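Local coordinates for putative nucleoprotein (Infectious salmon anemia virus, PDB 4EWC) that encapsidates the negative-strand viral RNA genome as a nucleoprotein, forming the ribonucleoprotein that serves as template for transcription and replication, at residues I173-Q178 / S485-Q490; G177-R182 / K209-T214; L269-L274 / N477-K482. All blocks are in the same frame, centred on the assembly; numbering follows the deposited sequence.

Contact 1: I173-Q178 / S485-Q490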
ATOM      1  N   ILE A 173       3.188  -9.203 -30.015  1.00 49.04           N
ATOM      2  CA  ILE A 173       2.372  -9.717 -28.933  1.00 51.40           C
ATOM      3  C   ILE A 173       3.231 -10.249 -27.792  1.00 50.03           C
ATOM      4  O   ILE A 173       4.082 -11.129 -27.984  1.00 47.56           O
ATOM      5  CB  ILE A 173       1.416 -10.806 -29.421  1.00 50.71           C
ATOM      6  CG1 ILE A 173       0.461 -10.212 -30.449  1.00 54.41           C
ATOM      7  CG2 ILE A 173       0.634 -11.401 -28.247  1.00 51.49           C
ATOM      8  CD1 ILE A 173      -0.291 -11.244 -31.285  1.00 48.63           C
ATOM      9  N   TRP A 174       2.979  -9.701 -26.608  1.00 50.14           N
ATOM     10  CA  TRP A 174       3.735 -10.000 -25.393  1.00 48.93           C
ATOM     11  C   TRP A 174       4.061 -11.478 -25.187  1.00 47.07           C
ATOM     12  O   TRP A 174       5.230 -11.851 -25.073  1.00 45.72           O
ATOM     13  CB  TRP A 174       2.990  -9.461 -24.178  1.00 44.21           C
ATOM     14  CG  TRP A 174       3.726  -9.715 -22.961  1.00 42.72           C
ATOM     15  CD1 TRP A 174       4.806  -9.035 -22.513  1.00 40.38           C
ATOM     16  CD2 TRP A 174       3.475 -10.760 -22.015  1.00 47.14           C
ATOM     17  NE1 TRP A 174       5.249  -9.579 -21.333  1.00 40.87           N
ATOM     18  CE2 TRP A 174       4.448 -10.642 -21.005  1.00 45.97           C
ATOM     19  CE3 TRP A 174       2.517 -11.778 -21.920  1.00 44.37           C
ATOM     20  CZ2 TRP A 174       4.488 -11.502 -19.902  1.00 42.88           C
ATOM     21  CZ3 TRP A 174       2.572 -12.627 -20.842  1.00 45.95           C
ATOM     22  CH2 TRP A 174       3.550 -12.478 -19.839  1.00 39.97           C
ATOM     23  N   GLN A 175       3.020 -12.305 -25.165  1.00 45.37           N
ATOM     24  CA  GLN A 175       3.175 -13.748 -25.006  1.00 48.93           C
ATOM     25  C   GLN A 175       4.223 -14.308 -25.938  1.00 48.20           C
ATOM     26  O   GLN A 175       4.918 -15.258 -25.583  1.00 47.23           O
ATOM     27  CB  GLN A 175       1.854 -14.497 -25.261  1.00 48.79           C
ATOM     28  CG  GLN A 175       0.840 -14.454 -24.144  1.00 40.65           C
ATOM     29  CD  GLN A 175      -0.010 -13.207 -24.204  1.00 45.71           C
ATOM     30  OE1 GLN A 175       0.303 -12.260 -24.936  1.00 49.66           O
ATOM     31  NE2 GLN A 175      -1.105 -13.201 -23.444  1.00 46.96           N
ATOM     32  N   ASN A 176       4.330 -13.724 -27.134  1.00 47.91           N
ATOM     33  CA  ASN A 176       5.221 -14.271 -28.150  1.00 45.43           C
ATOM     34  C   ASN A 176       6.722 -13.971 -27.897  1.00 51.14           C
ATOM     35  O   ASN A 176       7.588 -14.839 -28.107  1.00 47.94           O
ATOM     36  CB  ASN A 176       4.756 -13.875 -29.548  1.00 46.59           C
ATOM     37  CG  ASN A 176       3.380 -14.476 -29.917  1.00 50.41           C
ATOM     38  OD1 ASN A 176       3.065 -15.608 -29.573  1.00 47.84           O
ATOM     39  ND2 ASN A 176       2.566 -13.696 -30.625  1.00 53.34           N
ATOM     40  N   GLY A 177       7.031 -12.757 -27.442  1.00 47.52           N
ATOM     41  CA  GLY A 177       8.364 -12.469 -26.959  1.00 46.14           C
ATOM     42  C   GLY A 177       8.838 -13.453 -25.885  1.00 45.16           C
ATOM     43  O   GLY A 177       9.940 -13.996 -25.969  1.00 43.41           O
ATOM     44  N   GLN A 178       8.008 -13.669 -24.868  1.00 44.60           N
ATOM     45  CA  GLN A 178       8.270 -14.690 -23.852  1.00 47.59           C
ATOM     46  C   GLN A 178       8.556 -16.046 -24.472  1.00 47.28           C
ATOM     47  O   GLN A 178       9.499 -16.739 -24.086  1.00 43.18           O
ATOM     48  CB  GLN A 178       7.054 -14.855 -22.945  1.00 45.77           C
ATOM     49  CG  GLN A 178       6.688 -13.620 -22.177  1.00 46.26           C
ATOM     50  CD  GLN A 178       7.819 -13.156 -21.304  1.00 47.66           C
ATOM     51  OE1 GLN A 178       8.139 -13.798 -20.307  1.00 46.77           O
ATOM     52  NE2 GLN A 178       8.438 -12.021 -21.675  1.00 51.86           N
ATOM     53  N   SER A 485      -6.600 -21.975 -25.840  1.00 64.99           N
ATOM     54  CA  SER A 485      -6.800 -20.628 -25.314  1.00 59.89           C
ATOM     55  C   SER A 485      -7.337 -19.641 -26.346  1.00 58.80           C
ATOM     56  O   SER A 485      -7.066 -19.756 -27.544  1.00 61.21           O
ATOM     57  CB  SER A 485      -5.493 -20.087 -24.721  1.00 61.13           C
ATOM     58  OG  SER A 485      -4.853 -21.062 -23.921  1.00 56.15           O
ATOM     59  N   THR A 486      -8.085 -18.654 -25.870  1.00 51.40           N
ATOM     60  CA  THR A 486      -8.586 -17.601 -26.740  1.00 56.33           C
ATOM     61  C   THR A 486      -8.328 -16.242 -26.102  1.00 56.64           C
ATOM     62  O   THR A 486      -8.387 -16.104 -24.889  1.00 62.80           O
ATOM     63  CB  THR A 486     -10.087 -17.787 -27.025  1.00 64.90           C
ATOM     64  OG1 THR A 486     -10.795 -17.978 -25.788  1.00 68.33           O
ATOM     65  CG2 THR A 486     -10.307 -19.005 -27.912  1.00 58.62           C
ATOM     66  N   TYR A 487      -8.040 -15.236 -26.910  1.00 50.25           N
ATOM     67  CA  TYR A 487      -7.680 -13.937 -26.368  1.00 55.99           C
ATOM     68  C   TYR A 487      -8.391 -12.862 -27.141  1.00 54.56           C
ATOM     69  O   TYR A 487      -8.932 -13.118 -28.200  1.00 57.94           O
ATOM     70  CB  TYR A 487      -6.156 -13.700 -26.467  1.00 54.22           C
ATOM     71  CG  TYR A 487      -5.354 -14.670 -25.658  1.00 53.36           C
ATOM     72  CD1 TYR A 487      -5.113 -14.436 -24.308  1.00 56.35           C
ATOM     73  CD2 TYR A 487      -4.859 -15.839 -26.223  1.00 51.74           C
ATOM     74  CE1 TYR A 487      -4.380 -15.328 -23.545  1.00 57.92           C
ATOM     75  CE2 TYR A 487      -4.123 -16.741 -25.468  1.00 56.34           C
ATOM     76  CZ  TYR A 487      -3.887 -16.480 -24.130  1.00 60.36           C
ATOM     77  OH  TYR A 487      -3.169 -17.364 -23.363  1.00 56.12           O
ATOM     78  N   THR A 488      -8.415 -11.662 -26.589  1.00 54.92           N
ATOM     79  CA  THR A 488      -8.684 -10.483 -27.383  1.00 54.86           C
ATOM     80  C   THR A 488      -7.441  -9.627 -27.352  1.00 58.50           C
ATOM     81  O   THR A 488      -6.988  -9.187 -26.298  1.00 59.30           O
ATOM     82  CB  THR A 488      -9.872  -9.685 -26.879  1.00 53.82           C
ATOM     83  OG1 THR A 488     -11.057 -10.455 -27.071  1.00 60.67           O
ATOM     84  CG2 THR A 488      -9.987  -8.406 -27.678  1.00 49.53           C
ATOM     85  N   ILE A 489      -6.880  -9.413 -28.526  1.00 57.27           N
ATOM     86  CA  ILE A 489      -5.597  -8.769 -28.631  1.00 58.46           C
ATOM     87  C   ILE A 489      -5.721  -7.262 -28.682  1.00 58.41           C
ATOM     88  O   ILE A 489      -6.173  -6.699 -29.669  1.00 59.91           O
ATOM     89  CB  ILE A 489      -4.840  -9.310 -29.833  1.00 61.55           C
ATOM     90  CG1 ILE A 489      -4.459 -10.767 -29.543  1.00 59.75           C
ATOM     91  CG2 ILE A 489      -3.598  -8.449 -30.120  1.00 57.76           C
ATOM     92  CD1 ILE A 489      -3.986 -11.512 -30.753  1.00 67.75           C
ATOM     93  N   GLN A 490      -5.328  -6.616 -27.593  1.00 59.84           N
ATOM     94  CA  GLN A 490      -5.352  -5.171 -27.532  1.00 59.11           C
ATOM     95  C   GLN A 490      -4.029  -4.605 -27.078  1.00 56.54           C
ATOM     96  O   GLN A 490      -3.092  -5.333 -26.783  1.00 54.89           O
ATOM     97  CB  GLN A 490      -6.483  -4.664 -26.650  1.00 63.51           C
ATOM     98  CG  GLN A 490      -6.679  -5.453 -25.383  1.00 62.28           C
ATOM     99  CD  GLN A 490      -7.981  -5.094 -24.714  1.00 63.88           C
ATOM    100  OE1 GLN A 490      -8.225  -5.438 -23.554  1.00 62.25           O
ATOM    101  NE2 GLN A 490      -8.830  -4.382 -25.444  1.00 60.76           N
TER
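Ile173 meets Ile489 through the ends of both side chains. Ile173 CD1 lies 3.7 Å from Ile489 CD1, and the two side chains cross at about a right angle. In Ile173, CG1 is anti to the carbonyl carbon (chi1 -62°) and the chain is extended beyond it, which brings the terminal methyl to the strand. Ile173 is also the N-cap residue of helix 174-188. Its carbonyl oxygen accepts from the backbone N of Asn176 at 2.7 Å in the first turn. One residue on, Trp174 turns to helix 438-449 instead. Gln175 is the second point of touch. Its chain bends at chi2 (85°), and its amide nitrogen NE2 comes within 3.9 Å of Tyr487 CE1. The amide and ring planes are 63° apart, so the two groups do not stack. NE2 gives its hydrogen bond to the backbone oxygen of Gly431, in the strand that pairs with 488-491. The start of the helix is therefore fastened to the small antiparallel sheet of the C-terminal region by two means. Against segment 485-490 it is apolar packing plus an oblique amide-ring touch, without a hydrogen bond; the polar grip of Gln175 falls on the neighbouring strand.

Contact 2: G177-R182 / K209-T214. Unlike the reference sequence in segment 177-182: Met181 (reference Ile).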
ATOM      1  N   GLY A 177       7.031 -12.757 -27.442  1.00 47.52           N
ATOM      2  CA  GLY A 177       8.364 -12.469 -26.959  1.00 46.14           C
ATOM      3  C   GLY A 177       8.838 -13.453 -25.885  1.00 45.16           C
ATOM      4  O   GLY A 177       9.940 -13.996 -25.969  1.00 43.41           O
ATOM      5  N   GLN A 178       8.008 -13.669 -24.868  1.00 44.60           N
ATOM      6  CA  GLN A 178       8.270 -14.690 -23.852  1.00 47.59           C
ATOM      7  C   GLN A 178       8.556 -16.046 -24.472  1.00 47.28           C
ATOM      8  O   GLN A 178       9.499 -16.739 -24.086  1.00 43.18           O
ATOM      9  CB  GLN A 178       7.054 -14.855 -22.945  1.00 45.77           C
ATOM     10  CG  GLN A 178       6.688 -13.620 -22.177  1.00 46.26           C
ATOM     11  CD  GLN A 178       7.819 -13.156 -21.304  1.00 47.66           C
ATOM     12  OE1 GLN A 178       8.139 -13.798 -20.307  1.00 46.77           O
ATOM     13  NE2 GLN A 178       8.438 -12.021 -21.675  1.00 51.86           N
ATOM     14  N   ALA A 179       7.710 -16.420 -25.425  1.00 43.25           N
ATOM     15  CA  ALA A 179       7.821 -17.706 -26.090  1.00 40.29           C
ATOM     16  C   ALA A 179       9.148 -17.837 -26.843  1.00 46.69           C
ATOM     17  O   ALA A 179       9.767 -18.899 -26.840  1.00 49.94           O
ATOM     18  CB  ALA A 179       6.638 -17.914 -27.018  1.00 37.17           C
ATOM     19  N   ILE A 180       9.577 -16.748 -27.477  1.00 43.72           N
ATOM     20  CA  ILE A 180      10.818 -16.725 -28.247  1.00 44.65           C
ATOM     21  C   ILE A 180      12.056 -16.954 -27.353  1.00 48.20           C
ATOM     22  O   ILE A 180      12.913 -17.783 -27.663  1.00 46.17           O
ATOM     23  CB  ILE A 180      10.902 -15.421 -29.093  1.00 46.41           C
ATOM     24  CG1 ILE A 180       9.946 -15.540 -30.293  1.00 51.11           C
ATOM     25  CG2 ILE A 180      12.309 -15.129 -29.562  1.00 40.10           C
ATOM     26  CD1 ILE A 180       9.610 -14.223 -30.985  1.00 46.00           C
HETATM   27  N   MSE A 181      12.138 -16.254 -26.226  1.00 48.12           N
HETATM   28  CA  MSE A 181      13.244 -16.478 -25.299  1.00 49.29           C
HETATM   29  C   MSE A 181      13.259 -17.902 -24.712  1.00 45.77           C
HETATM   30  O   MSE A 181      14.324 -18.473 -24.483  1.00 44.74           O
HETATM   31  CB  MSE A 181      13.225 -15.468 -24.144  1.00 45.34           C
HETATM   32  CG  MSE A 181      13.586 -14.063 -24.487  1.00 39.10           C
HETATM   33 SE   MSE A 181      15.276 -13.893 -25.495  0.71 48.75          SE
HETATM   34  CE  MSE A 181      16.532 -14.896 -24.416  1.00 39.68           C
ATOM     35  N   ARG A 182      12.082 -18.450 -24.442  1.00 45.56           N
ATOM     36  CA  ARG A 182      11.991 -19.765 -23.824  1.00 48.36           C
ATOM     37  C   ARG A 182      12.479 -20.807 -24.803  1.00 47.92           C
ATOM     38  O   ARG A 182      13.205 -21.733 -24.434  1.00 48.42           O
ATOM     39  CB  ARG A 182      10.557 -20.074 -23.383  1.00 51.97           C
ATOM     40  CG  ARG A 182      10.156 -19.422 -22.080  1.00 48.79           C
ATOM     41  CD  ARG A 182       8.692 -19.706 -21.758  1.00 54.57           C
ATOM     42  NE  ARG A 182       8.164 -18.803 -20.728  1.00 63.32           N
ATOM     43  CZ  ARG A 182       8.272 -19.007 -19.411  1.00 70.43           C
ATOM     44  NH1 ARG A 182       8.893 -20.090 -18.948  1.00 68.91           N
ATOM     45  NH2 ARG A 182       7.757 -18.130 -18.551  1.00 62.06           N
ATOM     46  N   LYS A 209      10.971 -28.667 -32.415  1.00 63.88           N
ATOM     47  CA  LYS A 209       9.857 -28.736 -31.479  1.00 62.36           C
ATOM     48  C   LYS A 209       8.657 -27.914 -31.965  1.00 63.72           C
ATOM     49  O   LYS A 209       8.765 -27.130 -32.907  1.00 62.28           O
ATOM     50  CB  LYS A 209      10.300 -28.277 -30.086  1.00 50.65           C
ATOM     51  N   LEU A 210       7.506 -28.107 -31.333  1.00 64.89           N
ATOM     52  CA  LEU A 210       6.369 -27.238 -31.601  1.00 62.31           C
ATOM     53  C   LEU A 210       6.413 -26.044 -30.663  1.00 54.88           C
ATOM     54  O   LEU A 210       7.063 -26.065 -29.620  1.00 55.48           O
ATOM     55  CB  LEU A 210       5.028 -27.986 -31.479  1.00 65.12           C
ATOM     56  N   ASN A 211       5.708 -25.002 -31.052  1.00 57.91           N
ATOM     57  CA  ASN A 211       5.721 -23.756 -30.329  1.00 57.93           C
ATOM     58  C   ASN A 211       4.327 -23.129 -30.370  1.00 59.77           C
ATOM     59  O   ASN A 211       3.756 -22.906 -31.442  1.00 61.48           O
ATOM     60  CB  ASN A 211       6.749 -22.827 -30.966  1.00 54.86           C
ATOM     61  CG  ASN A 211       6.864 -21.505 -30.248  1.00 61.98           C
ATOM     62  OD1 ASN A 211       6.393 -20.477 -30.744  1.00 55.46           O
ATOM     63  ND2 ASN A 211       7.505 -21.516 -29.067  1.00 58.03           N
ATOM     64  N   VAL A 212       3.771 -22.870 -29.193  1.00 57.36           N
ATOM     65  CA  VAL A 212       2.434 -22.297 -29.087  1.00 57.87           C
ATOM     66  C   VAL A 212       2.473 -20.766 -29.265  1.00 58.81           C
ATOM     67  O   VAL A 212       3.117 -20.054 -28.485  1.00 53.92           O
ATOM     68  CB  VAL A 212       1.767 -22.716 -27.756  1.00 59.22           C
ATOM     69  CG1 VAL A 212       0.687 -21.740 -27.369  1.00 65.36           C
ATOM     70  CG2 VAL A 212       1.231 -24.142 -27.843  1.00 49.71           C
ATOM     71  N   VAL A 213       1.780 -20.278 -30.298  1.00 56.33           N
ATOM     72  CA  VAL A 213       1.808 -18.864 -30.680  1.00 56.74           C
ATOM     73  C   VAL A 213       0.422 -18.219 -30.637  1.00 56.18           C
ATOM     74  O   VAL A 213      -0.555 -18.817 -31.070  1.00 59.84           O
ATOM     75  CB  VAL A 213       2.368 -18.702 -32.129  1.00 59.57           C
ATOM     76  CG1 VAL A 213       2.156 -17.287 -32.653  1.00 54.35           C
ATOM     77  CG2 VAL A 213       3.837 -19.089 -32.184  1.00 57.09           C
ATOM     78  N   THR A 214       0.341 -16.995 -30.130  1.00 53.29           N
ATOM     79  CA  THR A 214      -0.912 -16.244 -30.163  1.00 59.71           C
ATOM     80  C   THR A 214      -1.092 -15.539 -31.511  1.00 59.50           C
ATOM     81  O   THR A 214      -0.170 -14.866 -31.970  1.00 65.63           O
ATOM     82  CB  THR A 214      -0.986 -15.234 -29.003  1.00 58.54           C
ATOM     83  OG1 THR A 214      -1.120 -15.955 -27.766  1.00 53.15           O
ATOM     84  CG2 THR A 214      -2.177 -14.302 -29.185  1.00 57.44           C
TER
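The flat group in this contact is the side-chain amide of Asn211, whose nitrogen end is directed at Ala179 on the helix. Nothing from helix segment 177-182 stacks on either face of the amide. The distance from Asn211 ND2 to Ala179 O is 4.1 Å, too long for a hydrogen bond. Asn211 ND2 is about as far from the methyl, 4.2 Å from Ala179 CB. In Asn211 the CG branch is anti to the backbone N (chi1 -178°), and this sends the amide out from the strand to the helix.

The second touch involves the strand backbone. Ala179 CB lies 4.4 Å from Val212 O. Ala179 points its CB toward the strand. The nearest CA atoms are those of Ala179 and Val213, at 7.7 Å. The helix is regular here: Met181 N donates to Gly177 O at 3.2 Å. Arg182 starts out toward the strand, but its guanidinium end leads away, to a salt bridge with Asp272, and the side chain lies on Leu269.

Strand 209-214 forms a two-stranded antiparallel hairpin with strand 219-224, where Asn211 pairs with Val222 and Val213 with Lys220. Thr214 N is tied to the side chain of Asn176, one turn earlier on the helix. Strand 209-214 thus lies along one side of helix 174-188, with 219-224 as its partner strand. Another side packs on helices 253-269 and 394-402, through the selenomethionine Met181 and through Gln178 and Ile180.

Contact 3: L269-L274 / N477-K482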
ATOM      1  N   LEU A 269      11.597 -15.284 -16.781  1.00 47.73           N
ATOM      2  CA  LEU A 269      11.054 -16.354 -15.965  1.00 46.91           C
ATOM      3  C   LEU A 269      10.436 -15.861 -14.661  1.00 49.72           C
ATOM      4  O   LEU A 269       9.732 -16.612 -14.002  1.00 53.72           O
ATOM      5  CB  LEU A 269      12.140 -17.370 -15.637  1.00 46.62           C
ATOM      6  CG  LEU A 269      12.685 -18.143 -16.816  1.00 50.15           C
ATOM      7  CD1 LEU A 269      13.721 -19.120 -16.313  1.00 52.24           C
ATOM      8  CD2 LEU A 269      11.579 -18.851 -17.564  1.00 47.25           C
ATOM      9  N   SER A 270      10.701 -14.615 -14.277  1.00 47.01           N
ATOM     10  CA  SER A 270      10.210 -14.132 -12.990  1.00 46.93           C
ATOM     11  C   SER A 270       8.678 -14.017 -12.948  1.00 49.31           C
ATOM     12  O   SER A 270       8.076 -14.015 -11.878  1.00 54.02           O
ATOM     13  CB  SER A 270      10.902 -12.825 -12.560  1.00 45.02           C
ATOM     14  OG  SER A 270      10.674 -11.780 -13.483  1.00 51.09           O
ATOM     15  N   ALA A 271       8.046 -13.973 -14.115  1.00 52.82           N
ATOM     16  CA  ALA A 271       6.592 -13.911 -14.179  1.00 49.52           C
ATOM     17  C   ALA A 271       5.985 -15.237 -13.764  1.00 55.87           C
ATOM     18  O   ALA A 271       4.892 -15.274 -13.200  1.00 58.77           O
ATOM     19  CB  ALA A 271       6.119 -13.517 -15.568  1.00 54.46           C
ATOM     20  N   ASP A 272       6.692 -16.332 -14.018  1.00 55.25           N
ATOM     21  CA  ASP A 272       6.227 -17.641 -13.557  1.00 50.17           C
ATOM     22  C   ASP A 272       6.185 -17.732 -12.053  1.00 54.55           C
ATOM     23  O   ASP A 272       5.306 -18.383 -11.489  1.00 58.60           O
ATOM     24  CB  ASP A 272       7.101 -18.761 -14.096  1.00 51.15           C
ATOM     25  CG  ASP A 272       7.252 -18.702 -15.603  1.00 70.80           C
ATOM     26  OD1 ASP A 272       6.449 -18.004 -16.280  1.00 66.72           O
ATOM     27  OD2 ASP A 272       8.188 -19.364 -16.114  1.00 72.59           O
ATOM     28  N   GLN A 273       7.139 -17.097 -11.388  1.00 49.09           N
ATOM     29  CA  GLN A 273       7.147 -17.157  -9.933  1.00 52.09           C
ATOM     30  C   GLN A 273       6.020 -16.337  -9.343  1.00 49.38           C
ATOM     31  O   GLN A 273       5.726 -16.456  -8.165  1.00 51.18           O
ATOM     32  CB  GLN A 273       8.499 -16.738  -9.371  1.00 46.38           C
ATOM     33  CG  GLN A 273       9.409 -17.897  -9.157  1.00 44.37           C
ATOM     34  CD  GLN A 273      10.718 -17.465  -8.574  1.00 48.13           C
ATOM     35  OE1 GLN A 273      11.561 -16.898  -9.270  1.00 49.44           O
ATOM     36  NE2 GLN A 273      10.895 -17.698  -7.277  1.00 46.30           N
ATOM     37  N   LEU A 274       5.396 -15.497 -10.162  1.00 49.42           N
ATOM     38  CA  LEU A 274       4.155 -14.855  -9.745  1.00 48.94           C
ATOM     39  C   LEU A 274       3.092 -15.944  -9.567  1.00 50.59           C
ATOM     40  O   LEU A 274       2.357 -15.969  -8.576  1.00 53.01           O
ATOM     41  CB  LEU A 274       3.709 -13.826 -10.770  1.00 47.64           C
ATOM     42  CG  LEU A 274       2.413 -13.083 -10.486  1.00 46.08           C
ATOM     43  CD1 LEU A 274       2.380 -12.655  -9.059  1.00 46.39           C
ATOM     44  CD2 LEU A 274       2.322 -11.870 -11.388  1.00 51.43           C
ATOM     45  N   ASN A 477      -3.825 -19.025 -14.089  1.00 55.36           N
ATOM     46  CA  ASN A 477      -2.857 -19.892 -13.423  1.00 52.40           C
ATOM     47  C   ASN A 477      -1.490 -19.953 -14.093  1.00 51.28           C
ATOM     48  O   ASN A 477      -0.625 -20.713 -13.691  1.00 47.60           O
ATOM     49  CB  ASN A 477      -3.438 -21.287 -13.312  1.00 56.05           C
ATOM     50  CG  ASN A 477      -4.597 -21.329 -12.362  1.00 70.36           C
ATOM     51  OD1 ASN A 477      -4.634 -20.555 -11.394  1.00 70.05           O
ATOM     52  ND2 ASN A 477      -5.566 -22.212 -12.627  1.00 63.34           N
ATOM     53  N   THR A 478      -1.310 -19.155 -15.137  1.00 53.32           N
ATOM     54  CA  THR A 478      -0.097 -19.218 -15.933  1.00 52.17           C
ATOM     55  C   THR A 478      -0.086 -18.140 -17.003  1.00 55.24           C
ATOM     56  O   THR A 478      -1.140 -17.633 -17.415  1.00 52.80           O
ATOM     57  CB  THR A 478       0.075 -20.594 -16.617  1.00 50.14           C
ATOM     58  OG1 THR A 478       1.329 -20.630 -17.310  1.00 50.29           O
ATOM     59  CG2 THR A 478      -1.061 -20.871 -17.562  1.00 34.19           C
ATOM     60  N   THR A 479       1.125 -17.804 -17.436  1.00 49.84           N
ATOM     61  CA  THR A 479       1.353 -16.807 -18.470  1.00 49.27           C
ATOM     62  C   THR A 479       1.249 -17.443 -19.854  1.00 48.16           C
ATOM     63  O   THR A 479       1.061 -16.751 -20.850  1.00 51.39           O
ATOM     64  CB  THR A 479       2.749 -16.145 -18.311  1.00 45.31           C
ATOM     65  OG1 THR A 479       3.729 -17.159 -18.070  1.00 48.84           O
ATOM     66  CG2 THR A 479       2.761 -15.216 -17.127  1.00 48.80           C
ATOM     67  N   LYS A 480       1.343 -18.769 -19.901  1.00 44.76           N
ATOM     68  CA  LYS A 480       1.443 -19.497 -21.156  1.00 52.41           C
ATOM     69  C   LYS A 480       0.106 -19.908 -21.790  1.00 55.20           C
ATOM     70  O   LYS A 480      -0.726 -20.554 -21.150  1.00 58.35           O
ATOM     71  CB  LYS A 480       2.320 -20.721 -20.936  1.00 50.59           C
ATOM     72  CG  LYS A 480       3.662 -20.348 -20.400  1.00 52.68           C
ATOM     73  CD  LYS A 480       4.444 -21.573 -20.017  1.00 59.71           C
ATOM     74  CE  LYS A 480       5.574 -21.223 -19.086  1.00 56.26           C
ATOM     75  NZ  LYS A 480       6.322 -22.455 -18.746  1.00 71.48           N
ATOM     76  N   PRO A 481      -0.098 -19.549 -23.068  1.00 55.58           N
ATOM     77  CA  PRO A 481      -1.336 -19.912 -23.784  1.00 59.16           C
ATOM     78  C   PRO A 481      -1.473 -21.424 -23.892  1.00 58.02           C
ATOM     79  O   PRO A 481      -0.487 -22.098 -24.154  1.00 56.52           O
ATOM     80  CB  PRO A 481      -1.136 -19.302 -25.183  1.00 59.08           C
ATOM     81  CG  PRO A 481      -0.048 -18.285 -25.022  1.00 58.27           C
ATOM     82  CD  PRO A 481       0.829 -18.770 -23.906  1.00 52.84           C
ATOM     83  N   LYS A 482      -2.671 -21.959 -23.712  1.00 63.79           N
ATOM     84  CA  LYS A 482      -2.777 -23.404 -23.543  1.00 66.87           C
ATOM     85  C   LYS A 482      -3.192 -24.173 -24.800  1.00 64.67           C
ATOM     86  O   LYS A 482      -3.479 -25.357 -24.714  1.00 77.12           O
ATOM     87  CB  LYS A 482      -3.688 -23.753 -22.352  1.00 55.53           C
TER
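Thr479 donates from OG1 to Asp272 OD1 in a weak hydrogen bond of 3.4 Å. The two side chains cross at about a right angle. Thr479 OG1 sits between its backbone N and carbonyl carbon (chi1 45°), while CG2 lies anti to the carbonyl carbon. This sets the hydroxyl against Asp272 and the methyl against Ala271, with Thr479 CG2 4.1 Å from Ala271 CB. The stronger partner of Asp272 OD1 is Arg182 of helix 174-188, whose NH2 forms a salt bridge with it. Two donors thus share this oxygen, one charged and one neutral. The Arg182 guanidinium also reaches Asp272 OD2, so both carboxylate oxygens are satisfied. Lys480 adds a third group nearby. Its NZ is 4.5 Å from Asp272 OD2, beyond a salt bridge, but the positive charge probably still favours the carboxylate.

Thr478 OG1 accepts from Lys480 N at 3.2 Å, with a nearly straight N-H...O angle of 173°. This is an ST turn. It satisfies the backbone N of Lys480 at the start of a Lys-Pro-Lys-Lys sequence that, in a nearly identical protein, is a nuclear localization signal. Lys480 is exposed.

On the other segment the polar side chains find partners away from the loop. Ser270 OG bonds to Ser267 O, at the end of helix 253-269. Gln273 uses both ends of its amide: OE1 accepts from Gly297 N, and NE2 donates to Pro277 O. The backbone bonds here are weak, among them Asp272 N to Leu269 O at 3.1 Å. Further along the loop, Lys482 N is bonded to Ser485 OG.

Contacts 1 and 2 use successive parts of helix 174-188, its start and its next turns. Contact 3 does not include the helix but is joined to it through Arg182 and Trp174. Contact 2 is a surface contact, whereas contacts 1 and 3 are partly buried. The centre of contact 3 is nearest the chain's centre, at about 10 Å, against about 21 Å and 19 Å for those of contacts 1 and 2. Contact 1 pairs two isoleucine methyls and sets a glutamine amide near a tyrosine ring. Contact 2 is sparse, one alanine methyl near an amide and a backbone oxygen. Contact 3 turns on charges and hydroxyls. Pro481 of contact 3 also touches Tyr487 and Val212, so all three meet there.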